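Long-range contact in mRNA export protein (Chaetomium thermophilum, PDB 4WPM), which is probably involved in exporting mRNA from the nucleus to the cytoplasm, this chain being its RNA recognition motif domain: residues V21-G26 with E95-P100. Numbering follows the deposited sequence.
With SO4 (sulfate ion), chain C.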
loop_
_atom_site.group_PDB
_atom_site.type_symbol
_atom_site.label_atom_id
_atom_site.label_comp_id
_atom_site.label_asym_id
_atom_site.label_seq_id
_atom_site.Cartn_x
_atom_site.Cartn_y
_atom_site.Cartn_z
ATOM N N VAL A 21 2.366 -9.661 12.640
ATOM C CA VAL A 21 2.299 -9.321 11.223
ATOM C C VAL A 21 2.972 -7.975 10.970
ATOM O O VAL A 21 2.691 -6.992 11.658
ATOM C CB VAL A 21 0.840 -9.272 10.723
ATOM C CG1 VAL A 21 0.787 -8.900 9.244
ATOM C CG2 VAL A 21 0.154 -10.609 10.957
ATOM N N ILE A 22 3.860 -7.944 9.980
ATOM C CA ILE A 22 4.551 -6.721 9.587
ATOM C C ILE A 22 4.188 -6.334 8.158
ATOM O O ILE A 22 4.187 -7.177 7.260
ATOM C CB ILE A 22 6.084 -6.876 9.699
ATOM C CG1 ILE A 22 6.490 -7.234 11.132
ATOM C CG2 ILE A 22 6.796 -5.606 9.234
ATOM C CD1 ILE A 22 6.179 -6.162 12.163
ATOM N N LYS A 23 3.885 -5.054 7.960
ATOM C CA LYS A 23 3.622 -4.509 6.632
ATOM C C LYS A 23 4.771 -3.605 6.198
ATOM O O LYS A 23 5.193 -2.722 6.947
ATOM C CB LYS A 23 2.305 -3.732 6.625
ATOM C CG LYS A 23 1.076 -4.602 6.848
ATOM C CD LYS A 23 -0.229 -3.807 6.778
ATOM C CE LYS A 23 -0.443 -3.128 5.432
ATOM N NZ LYS A 23 -1.741 -2.397 5.393
ATOM N N ILE A 24 5.266 -3.832 4.985
ATOM C CA ILE A 24 6.370 -3.051 4.433
ATOM C C ILE A 24 5.949 -2.345 3.149
ATOM O O ILE A 24 5.408 -2.970 2.236
ATOM C CB ILE A 24 7.597 -3.937 4.142
ATOM C CG1 ILE A 24 8.037 -4.678 5.407
ATOM C CG2 ILE A 24 8.746 -3.101 3.584
ATOM C CD1 ILE A 24 9.072 -5.756 5.161
ATOM N N LEU A 25 6.213 -1.044 3.092
ATOM C CA LEU A 25 5.869 -0.220 1.939
ATOM C C LEU A 25 7.122 0.401 1.330
ATOM O O LEU A 25 8.035 0.792 2.056
ATOM C CB LEU A 25 4.884 0.876 2.349
ATOM C CG LEU A 25 4.212 1.688 1.241
ATOM C CD1 LEU A 25 3.406 0.803 0.299
ATOM C CD2 LEU A 25 3.332 2.762 1.860
ATOM N N GLY A 26 7.159 0.487 0.003
ATOM C CA GLY A 26 8.244 1.159 -0.696
ATOM C C GLY A 26 9.063 0.267 -1.612
ATOM O O GLY A 26 9.971 0.744 -2.293
ATOM N N GLU A 95 5.694 -1.210 9.411
ATOM C CA GLU A 95 4.691 -1.064 10.466
ATOM C C GLU A 95 4.123 -2.400 10.938
ATOM O O GLU A 95 3.997 -3.346 10.160
ATOM C CB GLU A 95 3.550 -0.162 9.997
ATOM C CG GLU A 95 4.002 1.207 9.515
ATOM C CD GLU A 95 2.844 2.082 9.076
ATOM O OE1 GLU A 95 1.825 1.533 8.605
ATOM O OE2 GLU A 95 2.952 3.320 9.202
ATOM N N GLU A 96 3.786 -2.463 12.223
ATOM C CA GLU A 96 3.062 -3.599 12.780
ATOM C C GLU A 96 1.563 -3.378 12.601
ATOM O O GLU A 96 1.085 -2.245 12.663
ATOM C CB GLU A 96 3.396 -3.784 14.262
ATOM C CG GLU A 96 2.878 -5.084 14.851
ATOM C CD GLU A 96 3.121 -5.187 16.344
ATOM O OE1 GLU A 96 4.158 -4.675 16.817
ATOM O OE2 GLU A 96 2.276 -5.781 17.046
ATOM N N THR A 97 0.827 -4.462 12.370
ATOM C CA THR A 97 -0.610 -4.379 12.130
ATOM C C THR A 97 -1.350 -5.601 12.662
ATOM O O THR A 97 -0.787 -6.694 12.733
ATOM C CB THR A 97 -0.917 -4.240 10.626
ATOM O OG1 THR A 97 -2.321 -4.025 10.436
ATOM C CG2 THR A 97 -0.487 -5.492 9.865
ATOM N N ASN A 98 -2.612 -5.404 13.037
ATOM C CA ASN A 98 -3.476 -6.512 13.425
ATOM C C ASN A 98 -4.348 -6.962 12.256
ATOM O O ASN A 98 -5.246 -7.787 12.424
ATOM C CB ASN A 98 -4.351 -6.122 14.622
ATOM C CG ASN A 98 -5.171 -4.864 14.375
ATOM O OD1 ASN A 98 -5.593 -4.586 13.252
ATOM N ND2 ASN A 98 -5.406 -4.102 15.435
ATOM N N GLU A 99 -4.080 -6.416 11.074
ATOM C CA GLU A 99 -4.778 -6.832 9.864
ATOM C C GLU A 99 -4.471 -8.296 9.573
ATOM O O GLU A 99 -3.341 -8.740 9.773
ATOM C CB GLU A 99 -4.370 -5.964 8.674
ATOM C CG GLU A 99 -5.049 -4.610 8.617
ATOM C CD GLU A 99 -4.474 -3.721 7.530
ATOM O OE1 GLU A 99 -3.967 -2.629 7.862
ATOM O OE2 GLU A 99 -4.539 -4.107 6.345
ATOM N N PRO A 100 -5.473 -9.057 9.103
ATOM C CA PRO A 100 -5.170 -10.447 8.745
ATOM C C PRO A 100 -4.273 -10.538 7.517
ATOM O O PRO A 100 -4.437 -9.763 6.576
ATOM C CB PRO A 100 -6.552 -11.047 8.461
ATOM C CG PRO A 100 -7.400 -9.882 8.079
ATOM C CD PRO A 100 -6.890 -8.720 8.877
HETATM S S SO4 C . -3.322 -1.303 12.217
HETATM O O1 SO4 C . -4.522 -0.487 12.377
HETATM O O2 SO4 C . -2.222 -0.700 12.963
HETATM O O3 SO4 C . -3.579 -2.648 12.727
HETATM O O4 SO4 C . -2.966 -1.380 10.803
#
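Lys23 and Glu95 pair in antiparallel register where the first strand of the sheet, 20-25, runs beside the end of the last one, 90-97. Two backbone bonds join them: Lys23 N gives to Glu95 O at 2.8 Å, nearly straight, and Glu95 N gives to Lys23 O at 2.9 Å. Next along, Ile22 faces Glu96 as a non-hydrogen-bonded pair, its CD1 lying 4.1 Å from Glu96 CA on the face opposite Lys23. This is the pairing of the first strand with the C-terminal strand in an RNA recognition motif, and on its other edge strand 20-25 bonds to strand 66-71. Lys23 contributes the largest single share of the buried surface. Its CG and CD pass obliquely over the methyl of Thr97, CG lying 3.5 Å from Thr97 CG2. A bend at chi3 (60°) turns CE out of the extended line, and NZ forms a salt bridge to Glu99, its bonds to OE1, at 3.3 Å, and OE2 both weak; Tyr66 adds a cation-pi contact. The same Thr97 methyl meets Val21 CG1 at 3.7 Å. With OG1 anti to the backbone N (chi1 -174°), the hydroxyl accepts from Glu99 N in an ST turn and donates to O4 of a sulfate, probably from the crystallisation liquor, at 2.7 Å from OG1. An alanine at Thr97 would probably leave a gap between Val21 and the Lys23 chain and set the 97-99 turn freer to move, its Glu99 N without the hydroxyl acceptor. Asn98 N donates a hydrogen bond to O3 of the same sulfate at 2.9 Å.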